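Local structure of GH62 arabinofuranosidase (Podospora anserina, 4N4B) at residues G226-V232 and R244-S250; S180-L186 and R211-A217. The protein probably acts on xylan as an alpha-L-arabinofuranosidase, hydrolysing terminal non-reducing alpha-L-arabinofuranoside residues, with a five-bladed beta-propeller that holds a calcium ion. All coordinates share one frame; numbering follows the deposited sequence. Where two conformers were deposited one is given.

Contact 1 (G226-V232 and R244-S250)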
ATOM      1  N   GLY A 226      11.446   1.611 -17.829  1.00 14.05           N
ATOM      2  CA  GLY A 226      11.081   0.220 -17.998  1.00 15.24           C
ATOM      3  C   GLY A 226      11.574  -0.716 -16.858  1.00 16.82           C
ATOM      4  O   GLY A 226      11.422  -1.943 -16.962  1.00 18.95           O
ATOM      5  N   LYS A 227      12.201  -0.120 -15.859  1.00 15.13           N
ATOM      6  CA  LYS A 227      12.536  -0.912 -14.675  1.00 16.24           C
ATOM      7  C   LYS A 227      11.380  -0.808 -13.621  1.00 13.33           C
ATOM      8  O   LYS A 227      10.373  -0.159 -13.858  1.00 15.17           O
ATOM      9  CB  LYS A 227      13.786  -0.374 -14.164  1.00 19.56           C
ATOM     10  CG  LYS A 227      14.995  -0.740 -15.113  1.00 25.98           C
ATOM     11  CD  LYS A 227      16.248  -0.089 -14.593  1.00 32.84           C
ATOM     12  CE  LYS A 227      17.340  -0.026 -15.699  1.00 41.09           C
ATOM     13  NZ  LYS A 227      17.487  -1.269 -16.532  1.00 44.58           N
ATOM     14  N   TYR A 228      11.615  -1.515 -12.527  1.00 12.27           N
ATOM     15  CA  TYR A 228      10.592  -1.694 -11.464  1.00 11.45           C
ATOM     16  C   TYR A 228      11.240  -1.307 -10.170  1.00 11.70           C
ATOM     17  O   TYR A 228      12.426  -1.514  -9.883  1.00 12.08           O
ATOM     18  CB  TYR A 228      10.093  -3.088 -11.448  1.00 12.40           C
ATOM     19  CG  TYR A 228       9.363  -3.404 -12.745  1.00 12.88           C
ATOM     20  CD1 TYR A 228       8.054  -3.049 -12.996  1.00 14.09           C
ATOM     21  CD2 TYR A 228      10.099  -3.987 -13.782  1.00 14.50           C
ATOM     22  CE1 TYR A 228       7.458  -3.323 -14.251  1.00 15.47           C
ATOM     23  CE2 TYR A 228       9.529  -4.218 -14.990  1.00 16.51           C
ATOM     24  CZ  TYR A 228       8.247  -3.904 -15.205  1.00 17.88           C
ATOM     25  OH  TYR A 228       7.563  -4.160 -16.422  1.00 19.42           O
ATOM     26  N   LEU A 229      10.386  -0.813  -9.253  1.00 11.58           N
ATOM     27  CA  LEU A 229      10.765  -0.371  -7.851  1.00 11.69           C
ATOM     28  C   LEU A 229       9.938  -1.213  -6.862  1.00 11.17           C
ATOM     29  O   LEU A 229       8.702  -1.191  -6.985  1.00 10.62           O
ATOM     30  CB  LEU A 229      10.477   1.115  -7.684  1.00 11.36           C
ATOM     31  CG  LEU A 229      10.688   1.737  -6.304  1.00 11.52           C
ATOM     32  CD1 LEU A 229      12.136   1.624  -5.899  1.00 12.49           C
ATOM     33  CD2 LEU A 229      10.087   3.155  -6.253  1.00 12.07           C
ATOM     34  N   LEU A 230      10.590  -1.805  -5.907  1.00  9.10           N
ATOM     35  CA  LEU A 230       9.956  -2.572  -4.853  1.00 10.19           C
ATOM     36  C   LEU A 230      10.273  -1.821  -3.582  1.00  9.27           C
ATOM     37  O   LEU A 230      11.404  -1.523  -3.219  1.00  9.51           O
ATOM     38  CB  LEU A 230      10.578  -3.990  -4.773  1.00 10.63           C
ATOM     39  CG  LEU A 230      10.210  -4.797  -3.527  1.00  9.87           C
ATOM     40  CD1 LEU A 230       8.769  -5.179  -3.540  1.00 10.47           C
ATOM     41  CD2 LEU A 230      11.024  -6.071  -3.491  1.00 11.48           C
ATOM     42  N   LEU A 231       9.195  -1.563  -2.824  1.00  8.64           N
ATOM     43  CA  LEU A 231       9.236  -1.042  -1.423  1.00  8.53           C
ATOM     44  C   LEU A 231       8.604  -2.049  -0.496  1.00  8.16           C
ATOM     45  O   LEU A 231       7.560  -2.660  -0.775  1.00  9.01           O
ATOM     46  CB  LEU A 231       8.361   0.239  -1.338  1.00  9.56           C
ATOM     47  CG  LEU A 231       8.664   1.342  -2.350  1.00  9.31           C
ATOM     48  CD1 LEU A 231       7.713   2.504  -2.131  1.00 10.09           C
ATOM     49  CD2 LEU A 231      10.108   1.791  -2.342  1.00 10.48           C
ATOM     50  N   VAL A 232       9.254  -2.290   0.651  1.00  8.76           N
ATOM     51  CA  VAL A 232       8.731  -3.109   1.719  1.00  9.17           C
ATOM     52  C   VAL A 232       8.977  -2.471   3.064  1.00  8.78           C
ATOM     53  O   VAL A 232      10.015  -1.893   3.287  1.00  9.70           O
ATOM     54  CB  VAL A 232       9.401  -4.564   1.655  1.00  9.24           C
ATOM     55  CG1 VAL A 232       8.705  -5.427   2.696  1.00 10.62           C
ATOM     56  CG2 VAL A 232       9.173  -5.205   0.265  1.00 10.25           C
ATOM     57  N   ARG A 244      12.262  -0.070   3.086  1.00  9.73           N
ATOM     58  CA  ARG A 244      13.412  -0.512   2.277  1.00 10.48           C
ATOM     59  C   ARG A 244      12.979  -0.592   0.836  1.00 10.81           C
ATOM     60  O   ARG A 244      11.819  -0.759   0.491  1.00  9.84           O
ATOM     61  CB  ARG A 244      13.720  -1.923   2.733  1.00 10.35           C
ATOM     62  CG  ARG A 244      14.060  -2.052   4.175  1.00 11.75           C
ATOM     63  CD  ARG A 244      14.486  -3.450   4.613  1.00 12.02           C
ATOM     64  NE  ARG A 244      15.807  -3.781   4.065  1.00 13.68           N
ATOM     65  CZ  ARG A 244      16.213  -4.994   3.813  1.00 13.29           C
ATOM     66  NH1 ARG A 244      15.459  -6.029   3.985  1.00 13.10           N
ATOM     67  NH2 ARG A 244      17.432  -5.146   3.306  1.00 17.15           N
ATOM     68  N   SER A 245      13.958  -0.415  -0.060  1.00 10.58           N
ATOM     69  CA  SER A 245      13.743  -0.352  -1.511  1.00 10.91           C
ATOM     70  C   SER A 245      14.788  -1.126  -2.329  1.00 11.31           C
ATOM     71  O   SER A 245      15.987  -1.281  -1.935  1.00 11.61           O
ATOM     72  CB  SER A 245      13.790   1.066  -1.965  1.00 11.14           C
ATOM     73  OG  SER A 245      14.985   1.778  -1.726  1.00 11.24           O
ATOM     74  N   TRP A 246      14.283  -1.613  -3.445  1.00 11.54           N
ATOM     75  CA  TRP A 246      15.087  -2.389  -4.428  1.00 12.09           C
ATOM     76  C   TRP A 246      14.576  -2.005  -5.793  1.00 12.13           C
ATOM     77  O   TRP A 246      13.462  -1.500  -6.031  1.00 10.67           O
ATOM     78  CB  TRP A 246      14.852  -3.880  -4.271  1.00 12.72           C
ATOM     79  CG  TRP A 246      15.273  -4.517  -3.001  1.00 12.36           C
ATOM     80  CD1 TRP A 246      16.398  -5.353  -2.747  1.00 11.94           C
ATOM     81  CD2 TRP A 246      14.585  -4.526  -1.724  1.00 11.97           C
ATOM     82  NE1 TRP A 246      16.429  -5.755  -1.522  1.00 12.24           N
ATOM     83  CE2 TRP A 246      15.327  -5.298  -0.815  1.00 12.03           C
ATOM     84  CE3 TRP A 246      13.361  -3.949  -1.290  1.00 12.75           C
ATOM     85  CZ2 TRP A 246      14.899  -5.582   0.477  1.00 12.90           C
ATOM     86  CZ3 TRP A 246      12.945  -4.177  -0.035  1.00 12.20           C
ATOM     87  CH2 TRP A 246      13.693  -4.973   0.857  1.00 12.42           C
ATOM     88  N   THR A 247      15.411  -2.259  -6.806  1.00 12.28           N
ATOM     89  CA  THR A 247      15.017  -2.166  -8.199  1.00 11.92           C
ATOM     90  C   THR A 247      15.274  -3.456  -9.003  1.00 11.97           C
ATOM     91  O   THR A 247      16.018  -4.270  -8.609  1.00 13.21           O
ATOM     92  CB  THR A 247      15.639  -0.976  -8.938  1.00 14.88           C
ATOM     93  OG1 THR A 247      17.048  -1.133  -9.031  1.00 17.89           O
ATOM     94  CG2 THR A 247      15.289   0.325  -8.246  1.00 14.54           C
ATOM     95  N   ALA A 248      14.600  -3.575 -10.126  1.00 12.46           N
ATOM     96  CA  ALA A 248      14.742  -4.718 -10.993  1.00 13.16           C
ATOM     97  C   ALA A 248      14.367  -4.398 -12.423  1.00 13.99           C
ATOM     98  O   ALA A 248      13.642  -3.519 -12.701  1.00 14.13           O
ATOM     99  CB  ALA A 248      13.832  -5.836 -10.509  1.00 13.43           C
ATOM    100  N   ASP A 249      14.845  -5.244 -13.320  1.00 15.94           N
ATOM    101  CA  ASP A 249      14.459  -5.197 -14.717  1.00 15.66           C
ATOM    102  C   ASP A 249      13.211  -5.968 -15.016  1.00 16.40           C
ATOM    103  O   ASP A 249      12.691  -5.830 -16.065  1.00 18.55           O
ATOM    104  CB  ASP A 249      15.554  -5.796 -15.581  1.00 18.18           C
ATOM    105  CG  ASP A 249      16.783  -4.969 -15.598  1.00 24.36           C
ATOM    106  OD1 ASP A 249      16.732  -3.767 -15.533  1.00 26.15           O
ATOM    107  OD2 ASP A 249      17.798  -5.605 -15.672  1.00 36.86           O
ATOM    108  N   SER A 250      12.787  -6.809 -14.091  1.00 16.05           N
ATOM    109  CA  SER A 250      11.567  -7.597 -14.255  1.00 16.78           C
ATOM    110  C   SER A 250      10.765  -7.600 -12.951  1.00 15.03           C
ATOM    111  O   SER A 250      11.326  -7.541 -11.932  1.00 15.72           O
ATOM    112  CB  SER A 250      11.883  -9.047 -14.650  1.00 17.33           C
ATOM    113  OG  SER A 250      10.799  -9.894 -14.568  1.00 18.73           O
TER
HETATM  114  O   HOH W   1      13.247  -3.676 -17.812  1.00 34.46           O
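Trp246 and Leu230 form a hydrogen-bonded pair of an antiparallel beta hairpin, and their side chains run side by side on the sheet face they share with Tyr228, Val232, Arg244 and Ala248. Trp246 sets its six-membered ring against two residues of 226-232: CE3 touches Leu230 CD2 at 3.8 Å, and CZ3 meets Val232 CG2 at 3.9 Å. The indole CG lies anti to its own carbonyl carbon (chi1 -64°), which brings the ring edge round to Leu230 O, an oxygen that also accepts from the backbone N of Trp246 at 2.9 Å. At the rim of the indole, CZ2 points at one face of the Arg244 guanidinium, whose polar end is held by Asp209, Asp213 and Asn260. Tyr228, two residues before Leu230 and on the same face, presents its ring edge to the turn after the opposite strand, with CE2 3.7 Å from Asp249 O, while its backbone N reaches Ala248 O at 2.9 Å. Asp249 closes this open end: OD1 receives Lys227 NZ at 2.8 Å on its syn side, and a water bridges Gly226 O and Asp249 O. The hairpin supplies the two inner strands of a four-stranded propeller blade, 228-235 beside 216-222 and 241-248 beside 256-257, while Met207 of strand 204-208, from the preceding blade, packs on Leu230 and Trp246.

Contact 2 (S180-L186 and R211-A217)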
ATOM      1  N   SER A 180       2.344 -10.733   1.598  1.00  8.49           N
ATOM      2  CA  SER A 180       3.295 -10.951   2.673  1.00  8.70           C
ATOM      3  C   SER A 180       2.607 -11.840   3.709  1.00  8.81           C
ATOM      4  O   SER A 180       1.442 -12.089   3.782  1.00  9.07           O
ATOM      5  CB  SER A 180       3.606  -9.613   3.379  1.00 10.31           C
ATOM      6  OG  SER A 180       4.308  -8.734   2.521  1.00 11.31           O
ATOM      7  N   ASP A 181       3.470 -12.399   4.573  1.00 10.41           N
ATOM      8  CA  ASP A 181       3.021 -13.260   5.693  1.00 11.13           C
ATOM      9  C   ASP A 181       3.351 -12.771   7.089  1.00 12.44           C
ATOM     10  O   ASP A 181       3.100 -13.470   8.027  1.00 12.31           O
ATOM     11  CB  ASP A 181       3.451 -14.733   5.556  1.00 12.14           C
ATOM     12  CG  ASP A 181       4.957 -14.937   5.468  1.00 12.04           C
ATOM     13  OD1 ASP A 181       5.718 -14.010   5.663  1.00 11.80           O
ATOM     14  OD2 ASP A 181       5.321 -16.069   5.208  1.00 13.59           O
ATOM     15  N   ASP A 182       3.929 -11.579   7.200  1.00 11.40           N
ATOM     16  CA  ASP A 182       4.352 -11.060   8.495  1.00 11.69           C
ATOM     17  C   ASP A 182       5.384 -11.996   9.120  1.00 12.42           C
ATOM     18  O   ASP A 182       5.537 -12.046  10.339  1.00 12.66           O
ATOM     19  CB  ASP A 182       3.151 -10.899   9.428  1.00 12.08           C
ATOM     20  CG  ASP A 182       2.491  -9.540   9.298  1.00 15.39           C
ATOM     21  OD1 ASP A 182       2.938  -8.740   8.450  1.00 12.61           O
ATOM     22  OD2 ASP A 182       1.527  -9.274  10.045  1.00 18.20           O
ATOM     23  N   ASN A 183       6.084 -12.735   8.266  1.00 11.63           N
ATOM     24  CA  ASN A 183       7.114 -13.727   8.714  1.00 11.85           C
ATOM     25  C   ASN A 183       8.294 -13.706   7.900  1.00 13.06           C
ATOM     26  O   ASN A 183       9.138 -14.617   8.046  1.00 14.49           O
ATOM     27  CB  ASN A 183       6.512 -15.116   8.841  1.00 11.96           C
ATOM     28  CG  ASN A 183       7.279 -15.976   9.823  1.00 13.15           C
ATOM     29  OD1 ASN A 183       7.659 -15.471  10.885  1.00 16.28           O
ATOM     30  ND2 ASN A 183       7.353 -17.229   9.538  1.00 14.60           N
ATOM     31  N   GLY A 184       8.507 -12.709   7.064  1.00 11.17           N
ATOM     32  CA  GLY A 184       9.705 -12.529   6.296  1.00 11.85           C
ATOM     33  C   GLY A 184       9.696 -13.020   4.879  1.00 11.56           C
ATOM     34  O   GLY A 184      10.630 -12.932   4.181  1.00 13.43           O
ATOM     35  N   GLN A 185       8.511 -13.476   4.414  1.00 10.63           N
ATOM     36  CA  GLN A 185       8.401 -13.832   2.997  1.00 11.15           C
ATOM     37  C   GLN A 185       7.591 -12.796   2.235  1.00 10.36           C
ATOM     38  O   GLN A 185       6.656 -12.153   2.804  1.00 11.37           O
ATOM     39  CB  GLN A 185       7.685 -15.131   2.776  1.00 12.13           C
ATOM     40  CG  GLN A 185       8.440 -16.419   3.138  1.00 12.68           C
ATOM     41  CD  GLN A 185       8.893 -16.515   4.560  1.00 14.07           C
ATOM     42  OE1 GLN A 185       8.112 -16.521   5.513  1.00 16.67           O
ATOM     43  NE2 GLN A 185      10.182 -16.573   4.671  1.00 13.65           N
ATOM     44  N   LEU A 186       7.966 -12.563   1.027  1.00 10.00           N
ATOM     45  CA  LEU A 186       7.214 -11.830   0.013  1.00 10.52           C
ATOM     46  C   LEU A 186       6.867 -12.819  -1.063  1.00  9.75           C
ATOM     47  O   LEU A 186       7.812 -13.376  -1.683  1.00 10.89           O
ATOM     48  CB  LEU A 186       8.010 -10.679  -0.551  1.00 11.70           C
ATOM     49  CG  LEU A 186       7.284  -9.802  -1.585  1.00 12.12           C
ATOM     50  CD1 LEU A 186       6.111  -8.993  -1.112  1.00 12.40           C
ATOM     51  CD2 LEU A 186       8.262  -8.881  -2.294  1.00 13.62           C
ATOM     52  N   ARG A 211      11.899 -11.713   9.517  1.00 12.02           N
ATOM     53  CA  ARG A 211      10.551 -11.068   9.504  0.50 11.89           C
ATOM     54  C   ARG A 211      10.670  -9.603   9.680  1.00 12.84           C
ATOM     55  O   ARG A 211      10.003  -8.881   8.906  1.00 13.91           O
ATOM     56  CB  ARG A 211       9.690 -11.627  10.603  0.50 12.92           C
ATOM     57  CG  ARG A 211       8.395 -10.926  11.095  0.50 16.53           C
ATOM     58  CD  ARG A 211       8.137 -11.389  12.549  0.50 19.47           C
ATOM     59  NE  ARG A 211       6.900 -11.031  13.200  0.50 21.84           N
ATOM     60  CZ  ARG A 211       6.716  -9.981  14.020  0.50 22.19           C
ATOM     61  NH1 ARG A 211       7.653  -9.069  14.252  0.50 23.90           N
ATOM     62  NH2 ARG A 211       5.556  -9.802  14.569  0.50 23.55           N
ATOM     63  N   ASN A 212      11.446  -9.065  10.565  1.00 11.33           N
ATOM     64  CA  ASN A 212      11.513  -7.626  10.729  1.00 12.31           C
ATOM     65  C   ASN A 212      12.111  -6.890   9.619  1.00 13.84           C
ATOM     66  O   ASN A 212      11.844  -5.669   9.496  1.00 14.03           O
ATOM     67  CB  ASN A 212      12.189  -7.207  12.003  1.00 15.10           C
ATOM     68  CG  ASN A 212      11.374  -7.531  13.260  1.00 15.76           C
ATOM     69  OD1 ASN A 212      11.790  -7.041  14.390  1.00 24.55           O
ATOM     70  ND2 ASN A 212      10.393  -8.257  13.227  1.00 17.02           N
ATOM     71  N   ASP A 213      12.922  -7.517   8.788  1.00 12.19           N
ATOM     72  CA  ASP A 213      13.528  -6.858   7.679  1.00 11.76           C
ATOM     73  C   ASP A 213      12.667  -6.900   6.348  1.00 10.87           C
ATOM     74  O   ASP A 213      13.061  -6.258   5.391  1.00 12.95           O
ATOM     75  CB  ASP A 213      14.968  -7.437   7.423  1.00 13.41           C
ATOM     76  CG  ASP A 213      15.975  -6.898   8.394  1.00 20.43           C
ATOM     77  OD1 ASP A 213      15.665  -5.954   9.137  1.00 22.64           O
ATOM     78  OD2 ASP A 213      17.084  -7.524   8.480  1.00 24.77           O
ATOM     79  N   LEU A 214      11.631  -7.708   6.314  1.00 11.90           N
ATOM     80  CA  LEU A 214      10.848  -7.818   5.128  1.00 10.61           C
ATOM     81  C   LEU A 214       9.416  -8.128   5.549  1.00 10.46           C
ATOM     82  O   LEU A 214       8.849  -9.183   5.305  1.00 12.58           O
ATOM     83  CB  LEU A 214      11.408  -8.901   4.202  1.00 11.56           C
ATOM     84  CG  LEU A 214      10.881  -8.830   2.789  1.00 11.63           C
ATOM     85  CD1 LEU A 214      11.603  -7.754   2.025  1.00 12.93           C
ATOM     86  CD2 LEU A 214      11.088 -10.185   2.100  1.00 13.29           C
ATOM     87  N   PHE A 215       8.820  -7.175   6.234  1.00 10.06           N
ATOM     88  CA  PHE A 215       7.682  -7.491   7.053  1.00  9.31           C
ATOM     89  C   PHE A 215       6.315  -7.506   6.310  1.00  9.63           C
ATOM     90  O   PHE A 215       5.624  -8.501   6.272  1.00 10.84           O
ATOM     91  CB  PHE A 215       7.632  -6.584   8.332  1.00 10.09           C
ATOM     92  CG  PHE A 215       6.648  -6.984   9.370  1.00 12.05           C
ATOM     93  CD1 PHE A 215       6.714  -8.236   9.925  1.00 13.66           C
ATOM     94  CD2 PHE A 215       5.691  -6.147   9.823  1.00 11.43           C
ATOM     95  CE1 PHE A 215       5.798  -8.645  10.876  1.00 13.83           C
ATOM     96  CE2 PHE A 215       4.804  -6.508  10.800  1.00 12.88           C
ATOM     97  CZ  PHE A 215       4.839  -7.764  11.355  1.00 14.15           C
ATOM     98  N   GLU A 216       5.971  -6.354   5.729  1.00  9.91           N
ATOM     99  CA  GLU A 216       4.634  -6.201   5.095  1.00  9.29           C
ATOM    100  C   GLU A 216       4.681  -4.971   4.272  1.00  8.23           C
ATOM    101  O   GLU A 216       5.652  -4.354   3.968  1.00  9.65           O
ATOM    102  CB  GLU A 216       3.537  -6.268   6.148  1.00 11.19           C
ATOM    103  CG  GLU A 216       3.463  -5.086   7.035  1.00  9.96           C
ATOM    104  CD  GLU A 216       2.583  -5.250   8.256  1.00 10.87           C
ATOM    105  OE1 GLU A 216       1.945  -6.284   8.470  1.00 12.37           O
ATOM    106  OE2 GLU A 216       2.453  -4.264   9.027  1.00 13.29           O
ATOM    107  N   ALA A 217       3.463  -4.658   3.755  1.00  7.98           N
ATOM    108  CA  ALA A 217       3.162  -3.376   3.065  1.00  7.69           C
ATOM    109  C   ALA A 217       3.953  -3.159   1.807  1.00  8.80           C
ATOM    110  O   ALA A 217       4.538  -2.103   1.560  1.00  9.16           O
ATOM    111  CB  ALA A 217       3.301  -2.255   4.048  1.00  8.51           C
TER
HETATM  112  O   HOH W   2       6.979  -9.320   2.847  1.00 14.54           O
HETATM  113  O   HOH W   3       6.408 -11.116   5.599  1.00 12.78           O
HETATM  114  O   HOH W   4       5.416 -13.626  12.642  1.00 30.10           O
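Asp182 lays its carboxylate over one face of the Phe215 ring, the planes only 3° apart and OD1 above the ring centre at a height of 3.6 Å. Phe215 CG is anti to its backbone N (chi1 -169°), bringing the ring back beneath the aspartate. Beside the stack, Asp182 OD1 and Glu216 OE1 are only 2.6 Å apart. Glu216 OE2 pairs with Arg241 and makes a weak hydrogen bond to a bound Tris molecule, probably from the crystallisation liquor, which may mark a pocket near the propeller axis. The segments are the turn between two strands of one blade and the link into the next: Asp181 OD1 accepts Asn183 N in an Asx turn and also Gln185 N, from opposite faces of its plane, while Phe215 and Glu216 both face Glu233 in a classic beta bulge. Three waters bridge the segments. One joins Gly184 N and Phe215 O, another Ser180 OG and Leu214 O, and a third Asp182 O and Arg211 NE. Apolar packing comes from Leu214, whose CD2 lies 4.1 Å from Leu186 CB; the same methyl also sits against a carbonyl oxygen, Gly184 O, at 3.5 Å.

Contact 1 binds neighbouring strands within a single blade, whereas contact 2 joins that blade to the one before it. The first relies on direct, regular backbone bonding and runs from a buried end to a surface salt bridge. The second is more buried, lacks a clear direct hydrogen bond, and depends on waters, a carboxylate stacked on a phenyl ring and a pair of close acids; through Ala217 it also comes nearer the calcium ion. The link leading into strand 216-222 packs on both strands of the hairpin: Leu214 CD1 touches Val232 CG1 and Trp246 CH2, and Asp213 O probably accepts from Arg244 NH1 at 2.8 Å. Residues 211-217 therefore lead from the inter-blade junction straight into the sheet of contact 1.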